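Local coordinates for cupin 2 conserved barrel domain protein (Leptotrichia buccalis, PDB 3RNS), which is of unknown function but has the conserved beta-barrel fold of the cupins, a scaffold that in many relatives holds a metal or small ligand, at residues R17-K22 with I39-L44; I50-M55 with H91-E96; N58-C63 with G82-I87; Y62-N67 with N100-E105. All coordinates share one frame; numbering follows the deposited sequence.

Contact 1 of 4, residues R17-K22 with I39-L44; sequences RLITSK and ISLFSL. With ACT (acetate ion), chain B.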
loop_
_atom_site.group_PDB
_atom_site.type_symbol
_atom_site.label_atom_id
_atom_site.label_comp_id
_atom_site.label_asym_id
_atom_site.label_seq_id
_atom_site.Cartn_x
_atom_site.Cartn_y
_atom_site.Cartn_z
ATOM N N ARG A 17 0.770 14.005 0.359
ATOM C CA ARG A 17 0.566 15.265 -0.305
ATOM C C ARG A 17 -0.507 15.101 -1.375
ATOM O O ARG A 17 -1.195 16.051 -1.695
ATOM C CB ARG A 17 1.896 15.716 -0.974
ATOM C CG ARG A 17 1.810 16.933 -1.777
ATOM C CD ARG A 17 1.473 18.127 -0.818
ATOM N NE ARG A 17 1.303 19.371 -1.549
ATOM C CZ ARG A 17 0.199 19.763 -2.153
ATOM N NH1 ARG A 17 -0.914 19.032 -2.140
ATOM N NH2 ARG A 17 0.202 20.915 -2.769
ATOM N N LEU A 18 -0.595 13.924 -1.988
ATOM C CA LEU A 18 -1.520 13.732 -3.137
ATOM C C LEU A 18 -2.947 13.843 -2.698
ATOM O O LEU A 18 -3.755 14.388 -3.405
ATOM C CB LEU A 18 -1.331 12.390 -3.812
ATOM C CG LEU A 18 -2.115 12.158 -5.119
ATOM C CD1 LEU A 18 -1.787 13.149 -6.279
ATOM C CD2 LEU A 18 -1.822 10.782 -5.546
ATOM N N ILE A 19 -3.267 13.341 -1.521
ATOM C CA ILE A 19 -4.667 13.286 -1.082
ATOM C C ILE A 19 -4.797 13.927 0.295
ATOM O O ILE A 19 -4.083 13.594 1.247
ATOM C CB ILE A 19 -5.274 11.826 -1.111
ATOM C CG1 ILE A 19 -6.799 11.853 -0.935
ATOM C CG2 ILE A 19 -4.605 10.862 -0.030
ATOM C CD1 ILE A 19 -7.558 10.632 -1.522
ATOM N N THR A 20 -5.721 14.860 0.381
ATOM C CA THR A 20 -5.922 15.641 1.561
ATOM C C THR A 20 -7.458 15.873 1.702
ATOM O O THR A 20 -8.199 15.737 0.722
ATOM C CB THR A 20 -5.128 17.032 1.441
ATOM O OG1 THR A 20 -5.763 17.844 0.466
ATOM C CG2 THR A 20 -3.629 16.884 1.046
ATOM N N SER A 21 -7.927 16.144 2.916
ATOM C CA SER A 21 -9.330 16.510 3.160
ATOM C C SER A 21 -9.414 17.770 4.046
ATOM O O SER A 21 -8.568 17.997 4.887
ATOM C CB SER A 21 -10.107 15.333 3.781
ATOM O OG SER A 21 -9.372 14.631 4.768
ATOM N N LYS A 22 -10.389 18.612 3.809
ATOM C CA LYS A 22 -10.694 19.717 4.735
ATOM C C LYS A 22 -11.707 19.237 5.759
ATOM O O LYS A 22 -12.165 18.091 5.687
ATOM C CB LYS A 22 -11.246 20.904 3.960
ATOM C CG LYS A 22 -10.188 21.555 3.065
ATOM C CD LYS A 22 -10.828 22.469 2.000
ATOM C CE LYS A 22 -11.640 21.682 0.972
ATOM N NZ LYS A 22 -11.458 22.135 -0.439
ATOM N N ILE A 39 -6.899 -0.551 -6.249
ATOM C CA ILE A 39 -6.246 0.140 -5.167
ATOM C C ILE A 39 -6.821 1.558 -5.165
ATOM O O ILE A 39 -6.835 2.197 -6.226
ATOM C CB ILE A 39 -4.716 0.296 -5.356
ATOM C CG1 ILE A 39 -3.980 -1.050 -5.497
ATOM C CG2 ILE A 39 -4.121 1.008 -4.153
ATOM C CD1 ILE A 39 -2.397 -0.897 -5.750
ATOM N N SER A 40 -7.292 2.009 -3.999
ATOM C CA SER A 40 -7.795 3.358 -3.825
ATOM C C SER A 40 -7.132 3.995 -2.634
ATOM O O SER A 40 -6.654 3.269 -1.751
ATOM C CB SER A 40 -9.318 3.343 -3.619
ATOM O OG SER A 40 -9.924 3.053 -4.849
ATOM N N LEU A 41 -7.115 5.333 -2.623
ATOM C CA LEU A 41 -6.739 6.137 -1.482
ATOM C C LEU A 41 -7.941 6.882 -0.873
ATOM O O LEU A 41 -8.852 7.324 -1.583
ATOM C CB LEU A 41 -5.669 7.152 -1.888
ATOM C CG LEU A 41 -4.431 6.671 -2.619
ATOM C CD1 LEU A 41 -3.688 7.903 -2.897
ATOM C CD2 LEU A 41 -3.576 5.702 -1.704
ATOM N N PHE A 42 -7.933 6.985 0.455
ATOM C CA PHE A 42 -8.906 7.729 1.241
ATOM C C PHE A 42 -8.241 8.704 2.171
ATOM O O PHE A 42 -7.201 8.374 2.775
ATOM C CB PHE A 42 -9.720 6.763 2.099
ATOM C CG PHE A 42 -10.746 5.985 1.328
ATOM C CD1 PHE A 42 -10.399 4.847 0.644
ATOM C CD2 PHE A 42 -12.050 6.425 1.264
ATOM C CE1 PHE A 42 -11.353 4.151 -0.075
ATOM C CE2 PHE A 42 -13.024 5.716 0.552
ATOM C CZ PHE A 42 -12.661 4.581 -0.108
ATOM N N SER A 43 -8.810 9.905 2.294
ATOM C CA SER A 43 -8.473 10.820 3.395
ATOM C C SER A 43 -9.749 11.220 4.092
ATOM O O SER A 43 -10.673 11.737 3.449
ATOM C CB SER A 43 -7.743 12.055 2.862
ATOM O OG SER A 43 -7.460 12.988 3.882
ATOM N N LEU A 44 -9.841 10.919 5.386
ATOM C CA LEU A 44 -11.008 11.215 6.191
ATOM C C LEU A 44 -10.683 12.313 7.184
ATOM O O LEU A 44 -9.717 12.203 7.920
ATOM C CB LEU A 44 -11.424 9.990 7.007
ATOM C CG LEU A 44 -12.089 8.809 6.348
ATOM C CD1 LEU A 44 -11.098 8.116 5.419
ATOM C CD2 LEU A 44 -12.604 7.842 7.450
HETATM C C ACT B . -13.349 3.888 -4.448
HETATM O O ACT B . -14.531 4.343 -4.548
HETATM O OXT ACT B . -12.466 4.570 -5.002
HETATM C CH3 ACT B . -13.043 2.623 -3.707
#
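Ile19 lays the end of its side chain over the backbone of strand 39-44, its CD1 lying 3.6 Å from Leu41 O and 4.0 Å from Leu41 CB. With CG1 anti to the backbone N (chi1 -168°), that carbon meets Ser43 CB at 3.9 Å, and one side chain thus spans two residues that point to the same side of the strand. Leu18, the last residue of helix 15-18, adds a lighter touch from CD2 to Leu41 CD1 at 4.3 Å. At Ile19 the chain leaves helical geometry, and the part from Leu18 to Ser21 then runs about 25° from the direction of Leu41 to Leu44. Side chains make this contact: an N-terminal loop lies over one face of a cupin beta-sheet, on which Phe64 touches both Ile19 and Leu41. The polar link is a hydrogen bond of 2.7 Å between Ser21 OG and Ser43 OG, in which either hydroxyl could be the donor. Asn100 ND2 also bonds to Ser43 OG, so two partners hold that hydroxyl, while Lys102 NZ ties down Ile19 O. Phe42 points away from the loop, and near its ring sits an acetate ion, probably from the crystallisation liquor, whose methyl carbon CH3 is 4.1 Å from Phe42 CZ. Ser40 OG donates a hydrogen bond of 3.0 Å to the acetate OXT.

Contact 2 of 4, residues I50-M55 with H91-E96; sequences ITAEAM and HNYSIE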
loop_
_atom_site.group_PDB
_atom_site.type_symbol
_atom_site.label_atom_id
_atom_site.label_comp_id
_atom_site.label_asym_id
_atom_site.label_seq_id
_atom_site.Cartn_x
_atom_site.Cartn_y
_atom_site.Cartn_z
ATOM N N ILE A 50 -16.340 6.211 6.991
ATOM C CA ILE A 50 -16.804 5.469 5.838
ATOM C C ILE A 50 -17.469 4.190 6.395
ATOM O O ILE A 50 -16.996 3.624 7.381
ATOM C CB ILE A 50 -15.651 5.217 4.787
ATOM C CG1 ILE A 50 -14.597 4.257 5.309
ATOM C CG2 ILE A 50 -14.906 6.522 4.453
ATOM C CD1 ILE A 50 -13.259 4.235 4.498
ATOM N N THR A 51 -18.595 3.787 5.808
ATOM C CA THR A 51 -19.281 2.545 6.195
ATOM C C THR A 51 -19.315 1.625 4.997
ATOM O O THR A 51 -19.540 2.078 3.886
ATOM C CB THR A 51 -20.725 2.771 6.667
ATOM O OG1 THR A 51 -21.434 3.508 5.677
ATOM C CG2 THR A 51 -20.784 3.529 7.968
ATOM N N ALA A 52 -19.057 0.344 5.214
ATOM C CA ALA A 52 -19.091 -0.628 4.145
ATOM C C ALA A 52 -19.991 -1.784 4.543
ATOM O O ALA A 52 -19.869 -2.344 5.631
ATOM C CB ALA A 52 -17.723 -1.115 3.844
ATOM N N GLU A 53 -20.912 -2.130 3.643
ATOM C CA GLU A 53 -21.821 -3.267 3.849
ATOM C C GLU A 53 -21.059 -4.576 3.545
ATOM O O GLU A 53 -19.912 -4.534 3.103
ATOM C CB GLU A 53 -23.105 -3.164 2.986
ATOM C CG GLU A 53 -23.651 -1.731 2.676
ATOM C CD GLU A 53 -24.556 -1.125 3.758
ATOM O OE1 GLU A 53 -25.567 -1.758 4.135
ATOM O OE2 GLU A 53 -24.265 0.013 4.202
ATOM N N ALA A 54 -21.697 -5.725 3.788
ATOM C CA ALA A 54 -21.033 -7.047 3.667
ATOM C C ALA A 54 -20.480 -7.295 2.248
ATOM O O ALA A 54 -21.191 -7.783 1.358
ATOM C CB ALA A 54 -21.990 -8.198 4.108
HETATM N N MSE A 55 -19.192 -6.974 2.080
HETATM C CA MSE A 55 -18.505 -6.917 0.779
HETATM C C MSE A 55 -18.332 -8.287 0.138
HETATM O O MSE A 55 -18.141 -9.282 0.850
HETATM C CB MSE A 55 -17.131 -6.298 0.994
HETATM C CG MSE A 55 -17.173 -4.868 1.532
HETATM SE SE MSE A 55 -17.974 -3.652 0.192
HETATM C CE MSE A 55 -19.765 -3.226 0.879
ATOM N N HIS A 91 -18.481 -9.065 5.683
ATOM C CA HIS A 91 -18.499 -8.322 6.947
ATOM C C HIS A 91 -18.874 -6.865 6.759
ATOM O O HIS A 91 -18.262 -6.145 5.945
ATOM C CB HIS A 91 -17.153 -8.428 7.656
ATOM C CG HIS A 91 -16.898 -9.780 8.249
ATOM N ND1 HIS A 91 -16.081 -10.715 7.647
ATOM C CD2 HIS A 91 -17.370 -10.363 9.377
ATOM C CE1 HIS A 91 -16.060 -11.815 8.383
ATOM N NE2 HIS A 91 -16.835 -11.626 9.438
ATOM N N ASN A 92 -19.892 -6.439 7.504
ATOM C CA ASN A 92 -20.186 -5.029 7.657
ATOM C C ASN A 92 -19.096 -4.448 8.506
ATOM O O ASN A 92 -18.627 -5.096 9.465
ATOM C CB ASN A 92 -21.503 -4.778 8.381
ATOM C CG ASN A 92 -22.700 -5.098 7.531
ATOM O OD1 ASN A 92 -22.844 -4.578 6.426
ATOM N ND2 ASN A 92 -23.575 -5.949 8.040
ATOM N N TYR A 93 -18.690 -3.233 8.152
ATOM C CA TYR A 93 -17.764 -2.473 8.973
ATOM C C TYR A 93 -17.947 -0.974 8.773
ATOM O O TYR A 93 -18.598 -0.518 7.848
ATOM C CB TYR A 93 -16.309 -2.909 8.720
ATOM C CG TYR A 93 -15.755 -2.641 7.324
ATOM C CD1 TYR A 93 -15.941 -3.555 6.291
ATOM C CD2 TYR A 93 -15.037 -1.480 7.044
ATOM C CE1 TYR A 93 -15.444 -3.316 5.026
ATOM C CE2 TYR A 93 -14.515 -1.240 5.784
ATOM C CZ TYR A 93 -14.719 -2.167 4.780
ATOM O OH TYR A 93 -14.232 -1.929 3.521
ATOM N N SER A 94 -17.388 -0.223 9.699
ATOM C CA SER A 94 -17.275 1.200 9.553
ATOM C C SER A 94 -15.849 1.553 9.931
ATOM O O SER A 94 -15.208 0.808 10.696
ATOM C CB SER A 94 -18.296 1.928 10.446
ATOM O OG SER A 94 -18.127 1.561 11.809
ATOM N N ILE A 95 -15.366 2.673 9.391
ATOM C CA ILE A 95 -14.052 3.262 9.753
ATOM C C ILE A 95 -14.229 4.726 10.175
ATOM O O ILE A 95 -14.739 5.541 9.379
ATOM C CB ILE A 95 -13.071 3.232 8.595
ATOM C CG1 ILE A 95 -12.931 1.796 8.044
ATOM C CG2 ILE A 95 -11.695 3.757 9.018
ATOM C CD1 ILE A 95 -11.885 1.662 6.908
ATOM N N GLU A 96 -13.837 5.038 11.414
ATOM C CA GLU A 96 -13.953 6.379 11.976
ATOM C C GLU A 96 -12.580 7.005 12.122
ATOM O O GLU A 96 -11.635 6.403 12.622
ATOM C CB GLU A 96 -14.657 6.358 13.341
ATOM C CG GLU A 96 -16.072 5.833 13.308
ATOM C CD GLU A 96 -16.843 5.979 14.668
ATOM O OE1 GLU A 96 -18.048 5.636 14.721
ATOM O OE2 GLU A 96 -16.246 6.432 15.667
#
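Ala52 CB stands over one face of the Tyr93 ring, 3.3 Å above its plane and displaced toward the rim, its nearest ring atom being Tyr93 CZ. The distance from Ala52 CB to the ring centroid, 3.6 Å, fits a CH-pi contact. Tyr93 CG occupies the place between its backbone N and carbonyl carbon (chi1 65°), which starts the ring back toward strand 50-52. The side chain of Met55, a selenomethionine, crosses that of Tyr93 at about a right angle, with Met55 CG 4.2 Å from Tyr93 CE1. On the same face of the sheet Ile50 and Ile95 run side by side, Ile50 CG1 lying 3.8 Å from Ile95 CB. Two pairs of backbone hydrogen bonds set this register, among them Ala52 N to Tyr93 O at 2.8 Å and Ile95 N to Ile50 O at 2.8 Å. Farther out, Tyr93 OH bonds to Tyr61 OH and Ile95 reaches Leu101 and Leu103. An alanine in place of Tyr93 would probably open a gap beside Ala52 CB and deprive Tyr61 OH of one hydrogen-bond partner. Antiparallel at 168°, these are the outermost strand, 49-52, and its inner neighbour in the four-stranded sheet that faces the larger one across the interior of the cupin barrel.

Contact 3 of 4, residues N58-C63 with G82-I87; sequences NRYYYC and GDFLEI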
loop_
_atom_site.group_PDB
_atom_site.type_symbol
_atom_site.label_atom_id
_atom_site.label_comp_id
_atom_site.label_asym_id
_atom_site.label_seq_id
_atom_site.Cartn_x
_atom_site.Cartn_y
_atom_site.Cartn_z
ATOM N N ASN A 58 -12.517 -9.488 -0.182
ATOM C CA ASN A 58 -11.724 -9.008 0.939
ATOM C C ASN A 58 -11.255 -7.567 0.730
ATOM O O ASN A 58 -11.114 -7.101 -0.415
ATOM C CB ASN A 58 -10.518 -9.919 1.178
ATOM C CG ASN A 58 -10.911 -11.394 1.334
ATOM O OD1 ASN A 58 -11.657 -11.752 2.239
ATOM N ND2 ASN A 58 -10.417 -12.241 0.434
ATOM N N ARG A 59 -11.029 -6.880 1.839
ATOM C CA ARG A 59 -10.477 -5.540 1.824
ATOM C C ARG A 59 -9.274 -5.499 2.758
ATOM O O ARG A 59 -9.282 -6.132 3.835
ATOM C CB ARG A 59 -11.499 -4.536 2.316
ATOM C CG ARG A 59 -12.790 -4.462 1.508
ATOM C CD ARG A 59 -12.617 -3.603 0.273
ATOM N NE ARG A 59 -13.825 -3.522 -0.559
ATOM C CZ ARG A 59 -14.176 -4.422 -1.485
ATOM N NH1 ARG A 59 -13.463 -5.528 -1.678
ATOM N NH2 ARG A 59 -15.266 -4.228 -2.215
ATOM N N TYR A 60 -8.252 -4.772 2.332
ATOM C CA TYR A 60 -7.037 -4.574 3.079
ATOM C C TYR A 60 -6.778 -3.068 3.114
ATOM O O TYR A 60 -7.033 -2.366 2.134
ATOM C CB TYR A 60 -5.853 -5.267 2.391
ATOM C CG TYR A 60 -6.128 -6.706 2.075
ATOM C CD1 TYR A 60 -5.807 -7.692 2.967
ATOM C CD2 TYR A 60 -6.721 -7.067 0.879
ATOM C CE1 TYR A 60 -6.120 -9.045 2.702
ATOM C CE2 TYR A 60 -7.024 -8.399 0.595
ATOM C CZ TYR A 60 -6.726 -9.379 1.518
ATOM O OH TYR A 60 -7.000 -10.704 1.227
ATOM N N TYR A 61 -6.252 -2.598 4.235
ATOM C CA TYR A 61 -5.985 -1.207 4.484
ATOM C C TYR A 61 -4.588 -1.052 4.974
ATOM O O TYR A 61 -4.167 -1.817 5.875
ATOM C CB TYR A 61 -6.932 -0.684 5.564
ATOM C CG TYR A 61 -8.348 -0.581 5.053
ATOM C CD1 TYR A 61 -8.727 0.485 4.265
ATOM C CD2 TYR A 61 -9.285 -1.587 5.302
ATOM C CE1 TYR A 61 -9.995 0.603 3.763
ATOM C CE2 TYR A 61 -10.572 -1.482 4.800
ATOM C CZ TYR A 61 -10.908 -0.377 4.032
ATOM O OH TYR A 61 -12.141 -0.247 3.479
ATOM N N TYR A 62 -3.880 -0.080 4.407
ATOM C CA TYR A 62 -2.602 0.389 4.969
ATOM C C TYR A 62 -2.772 1.851 5.348
ATOM O O TYR A 62 -3.177 2.683 4.509
ATOM C CB TYR A 62 -1.450 0.193 3.962
ATOM C CG TYR A 62 -0.152 0.779 4.482
ATOM C CD1 TYR A 62 0.506 0.185 5.567
ATOM C CD2 TYR A 62 0.359 1.960 3.989
ATOM C CE1 TYR A 62 1.635 0.715 6.101
ATOM C CE2 TYR A 62 1.550 2.505 4.532
ATOM C CZ TYR A 62 2.155 1.873 5.593
ATOM O OH TYR A 62 3.293 2.341 6.164
ATOM N N CYS A 63 -2.504 2.182 6.610
ATOM C CA CYS A 63 -2.685 3.547 7.107
ATOM C C CYS A 63 -1.379 4.315 6.992
ATOM O O CYS A 63 -0.332 3.890 7.539
ATOM C CB CYS A 63 -3.166 3.512 8.560
ATOM S SG CYS A 63 -3.276 5.093 9.314
ATOM N N GLY A 82 1.283 3.472 9.750
ATOM C CA GLY A 82 2.128 2.282 9.653
ATOM C C GLY A 82 1.425 0.938 9.766
ATOM O O GLY A 82 2.035 -0.129 9.559
ATOM N N ASP A 83 0.151 0.958 10.109
ATOM C CA ASP A 83 -0.569 -0.276 10.347
ATOM C C ASP A 83 -1.229 -0.820 9.086
ATOM O O ASP A 83 -1.690 -0.056 8.243
ATOM C CB ASP A 83 -1.664 -0.083 11.348
ATOM C CG ASP A 83 -1.159 0.042 12.777
ATOM O OD1 ASP A 83 -0.029 -0.401 13.086
ATOM O OD2 ASP A 83 -1.947 0.559 13.595
ATOM N N PHE A 84 -1.334 -2.148 9.057
ATOM C CA PHE A 84 -2.027 -2.909 8.053
ATOM C C PHE A 84 -3.153 -3.696 8.709
ATOM O O PHE A 84 -2.976 -4.213 9.829
ATOM C CB PHE A 84 -1.027 -3.861 7.446
ATOM C CG PHE A 84 -1.550 -4.625 6.287
ATOM C CD1 PHE A 84 -2.042 -5.907 6.447
ATOM C CD2 PHE A 84 -1.556 -4.056 5.039
ATOM C CE1 PHE A 84 -2.502 -6.627 5.323
ATOM C CE2 PHE A 84 -2.036 -4.755 3.930
ATOM C CZ PHE A 84 -2.491 -6.036 4.074
ATOM N N LEU A 85 -4.292 -3.776 8.019
ATOM C CA LEU A 85 -5.436 -4.524 8.471
ATOM C C LEU A 85 -6.153 -5.210 7.301
ATOM O O LEU A 85 -6.376 -4.585 6.262
ATOM C CB LEU A 85 -6.432 -3.568 9.150
ATOM C CG LEU A 85 -7.768 -4.127 9.696
ATOM C CD1 LEU A 85 -7.538 -5.099 10.836
ATOM C CD2 LEU A 85 -8.595 -2.983 10.165
ATOM N N GLU A 86 -6.521 -6.476 7.496
ATOM C CA GLU A 86 -7.349 -7.229 6.571
ATOM C C GLU A 86 -8.755 -7.339 7.131
ATOM O O GLU A 86 -8.938 -7.609 8.316
ATOM C CB GLU A 86 -6.843 -8.658 6.360
ATOM C CG GLU A 86 -7.917 -9.549 5.695
ATOM C CD GLU A 86 -7.491 -10.993 5.340
ATOM O OE1 GLU A 86 -6.306 -11.352 5.436
ATOM O OE2 GLU A 86 -8.385 -11.774 4.930
ATOM N N ILE A 87 -9.739 -7.145 6.253
ATOM C CA ILE A 87 -11.162 -7.337 6.568
ATOM C C ILE A 87 -11.700 -8.350 5.569
ATOM O O ILE A 87 -11.752 -8.097 4.367
ATOM C CB ILE A 87 -11.938 -5.995 6.487
ATOM C CG1 ILE A 87 -11.247 -4.956 7.391
ATOM C CG2 ILE A 87 -13.385 -6.189 6.870
ATOM C CD1 ILE A 87 -11.996 -3.710 7.661
#
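Tyr60 CB packs on Phe84 CZ at 3.8 Å, within an antiparallel strand pair of the cupin beta-barrel whose axes lie 4.7 Å apart. The tight part is the face carrying Tyr60, Tyr62 and Phe84. Tyr60 and Phe84 cross obliquely, and Tyr62 CB comes to the edge of the Phe84 ring. Strands 153-160 and 142-150 pack on this aromatic group, Met155 touching both Tyr60 and Phe84. On the other face Tyr61 CE2 meets Ile87 CD1 at 3.9 Å, and Tyr61 OH also bonds to Glu105 OE2. The solvent side is on the Tyr60 face too, at Glu86, an exposed residue whose CG, anti to the backbone N (chi1 165°), lies 3.5 Å from Tyr60 CE1. The two side chains run the same way, but Glu86 OE2 remains 4.1 Å from Tyr60 OH. Where the pair ends at Cys63, Gly82 N bonds to Cys63 O at 2.8 Å with a positive phi of 91°, where a CB would press on the carbonyl oxygen before it. At the opposite end Arg59 NH1 bonds both to Glu108 O and, at 3.1 Å, to Asn58 O, approaching the latter from above its carbonyl plane.

Contact 4 of 4, residues Y62-N67 with N100-E105; sequences YCFNGN and NLKLIE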
loop_
_atom_site.group_PDB
_atom_site.type_symbol
_atom_site.label_atom_id
_atom_site.label_comp_id
_atom_site.label_asym_id
_atom_site.label_seq_id
_atom_site.Cartn_x
_atom_site.Cartn_y
_atom_site.Cartn_z
ATOM N N TYR A 62 -3.880 -0.080 4.407
ATOM C CA TYR A 62 -2.602 0.389 4.969
ATOM C C TYR A 62 -2.772 1.851 5.348
ATOM O O TYR A 62 -3.177 2.683 4.509
ATOM C CB TYR A 62 -1.450 0.193 3.962
ATOM C CG TYR A 62 -0.152 0.779 4.482
ATOM C CD1 TYR A 62 0.506 0.185 5.567
ATOM C CD2 TYR A 62 0.359 1.960 3.989
ATOM C CE1 TYR A 62 1.635 0.715 6.101
ATOM C CE2 TYR A 62 1.550 2.505 4.532
ATOM C CZ TYR A 62 2.155 1.873 5.593
ATOM O OH TYR A 62 3.293 2.341 6.164
ATOM N N CYS A 63 -2.504 2.182 6.610
ATOM C CA CYS A 63 -2.685 3.547 7.107
ATOM C C CYS A 63 -1.379 4.315 6.992
ATOM O O CYS A 63 -0.332 3.890 7.539
ATOM C CB CYS A 63 -3.166 3.512 8.560
ATOM S SG CYS A 63 -3.276 5.093 9.314
ATOM N N PHE A 64 -1.417 5.430 6.276
ATOM C CA PHE A 64 -0.251 6.266 6.114
ATOM C C PHE A 64 -0.364 7.659 6.762
ATOM O O PHE A 64 0.491 8.515 6.542
ATOM C CB PHE A 64 0.150 6.307 4.608
ATOM C CG PHE A 64 -0.857 6.951 3.671
ATOM C CD1 PHE A 64 -1.868 6.193 3.041
ATOM C CD2 PHE A 64 -0.725 8.300 3.326
ATOM C CE1 PHE A 64 -2.720 6.787 2.188
ATOM C CE2 PHE A 64 -1.578 8.883 2.429
ATOM C CZ PHE A 64 -2.588 8.145 1.871
ATOM N N ASN A 65 -1.382 7.875 7.585
ATOM C CA ASN A 65 -1.511 9.128 8.341
ATOM C C ASN A 65 -2.613 8.965 9.336
ATOM O O ASN A 65 -3.710 8.451 9.012
ATOM C CB ASN A 65 -1.889 10.353 7.465
ATOM C CG ASN A 65 -1.502 11.704 8.120
ATOM O OD1 ASN A 65 -0.334 12.059 8.173
ATOM N ND2 ASN A 65 -2.498 12.474 8.559
ATOM N N GLY A 66 -2.346 9.484 10.527
ATOM C CA GLY A 66 -3.376 9.646 11.523
ATOM C C GLY A 66 -3.740 8.399 12.273
ATOM O O GLY A 66 -2.976 7.427 12.332
ATOM N N ASN A 67 -4.935 8.445 12.856
ATOM C CA ASN A 67 -5.413 7.445 13.791
ATOM C C ASN A 67 -6.866 7.262 13.569
ATOM O O ASN A 67 -7.533 8.242 13.392
ATOM C CB ASN A 67 -5.293 7.966 15.246
ATOM C CG ASN A 67 -3.877 8.053 15.703
ATOM O OD1 ASN A 67 -3.252 7.034 16.018
ATOM N ND2 ASN A 67 -3.339 9.266 15.718
ATOM N N ASN A 100 -6.914 13.268 11.168
ATOM C CA ASN A 100 -6.941 13.121 9.692
ATOM C C ASN A 100 -6.365 11.761 9.273
ATOM O O ASN A 100 -5.170 11.586 9.210
ATOM C CB ASN A 100 -6.172 14.256 9.052
ATOM C CG ASN A 100 -6.255 14.251 7.495
ATOM O OD1 ASN A 100 -5.461 14.950 6.878
ATOM N ND2 ASN A 100 -7.207 13.497 6.873
ATOM N N LEU A 101 -7.250 10.801 9.039
ATOM C CA LEU A 101 -6.896 9.423 8.770
ATOM C C LEU A 101 -6.762 9.225 7.277
ATOM O O LEU A 101 -7.657 9.586 6.524
ATOM C CB LEU A 101 -7.979 8.514 9.311
ATOM C CG LEU A 101 -7.712 7.041 9.102
ATOM C CD1 LEU A 101 -6.422 6.577 9.867
ATOM C CD2 LEU A 101 -8.962 6.286 9.503
ATOM N N LYS A 102 -5.622 8.692 6.849
ATOM C CA LYS A 102 -5.420 8.430 5.438
ATOM C C LYS A 102 -5.109 6.959 5.246
ATOM O O LYS A 102 -4.326 6.355 6.006
ATOM C CB LYS A 102 -4.309 9.311 4.862
ATOM C CG LYS A 102 -4.655 10.824 4.952
ATOM C CD LYS A 102 -3.619 11.663 4.298
ATOM C CE LYS A 102 -3.915 13.168 4.466
ATOM N NZ LYS A 102 -2.828 13.933 3.781
ATOM N N LEU A 103 -5.689 6.375 4.213
ATOM C CA LEU A 103 -5.649 4.920 4.044
ATOM C C LEU A 103 -5.431 4.593 2.606
ATOM O O LEU A 103 -6.012 5.271 1.711
ATOM C CB LEU A 103 -6.981 4.335 4.467
ATOM C CG LEU A 103 -7.477 4.462 5.910
ATOM C CD1 LEU A 103 -8.890 3.980 5.999
ATOM C CD2 LEU A 103 -6.556 3.708 6.888
ATOM N N ILE A 104 -4.622 3.563 2.341
ATOM C CA ILE A 104 -4.655 2.873 1.071
ATOM C C ILE A 104 -5.642 1.714 1.245
ATOM O O ILE A 104 -5.514 0.937 2.189
ATOM C CB ILE A 104 -3.272 2.261 0.657
ATOM C CG1 ILE A 104 -2.146 3.292 0.709
ATOM C CG2 ILE A 104 -3.396 1.636 -0.741
ATOM C CD1 ILE A 104 -0.759 2.746 0.325
ATOM N N GLU A 105 -6.617 1.579 0.341
ATOM C CA GLU A 105 -7.575 0.509 0.374
ATOM C C GLU A 105 -7.303 -0.393 -0.837
ATOM O O GLU A 105 -7.304 0.072 -1.954
ATOM C CB GLU A 105 -9.030 1.034 0.298
ATOM C CG GLU A 105 -10.088 -0.081 0.282
ATOM C CD GLU A 105 -11.521 0.440 0.087
ATOM O OE1 GLU A 105 -12.027 0.393 -1.055
ATOM O OE2 GLU A 105 -12.155 0.884 1.074
#
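Phe64 CG sits between its backbone N and carbonyl carbon (chi1 64°), starting the ring toward strand 101-105, where Lys102 CB lies over one ring face at 3.8 Å from the centroid. The backbone N of Ile104 lies at the ring's edge, in its plane, and Ile104 CG1 approaches Phe64 CD1 to 3.7 Å. Asn65 CG is anti to its backbone N (chi1 -158°), and its ND2 donates to Asn100 O at 2.9 Å. Phe64 N bonds to Lys102 O at 3.1 Å, while Asn65 O receives Lys102 N at 2.9 Å; two residues thus face one, consistent with a beta bulge. Next comes Gly66 at phi 79°, where a CB would collide with Asn100 O. On the face of Cys63 and Leu103, opposite that of Tyr62 and Ile104, Cys63 SG touches Leu101 CD1 at 3.5 Å. An alanine in place of Phe64 would probably leave a gap over Lys102 CB and Ile104 CG1, with Ile19 losing a neighbour too. Strand 101-108 runs between strands 59-65 and 37-44 in the larger cupin sheet. Helix 15-18 and the loop after it lie over the Phe64 side, where Lys102 NZ, besides Ile19 O, has Asn16 OD1 as partner, while Tyr62 and Ile104 reach strand 174-180.

In the fold
From the N terminus, contact 1 closes the first loop when strand 37-44 comes back to 17-22, before any other contact opens. The chain then passes from strand 37-44 into 49-52, where contact 2 opens, to be closed by 91-96. Contact 3 is nested inside that loop, and contact 4 crosses contact 2, since 62-67 lies within the loop and 100-105 beyond it. Contacts 3 and 4 share Tyr62 and Cys63 and use opposite edges of strand 59-65. Contacts 1, 3 and 4 reach the larger sheet, contact 2 the smaller; Tyr93 with Ile87 and Ile95 with Tyr61 join the two across the barrel.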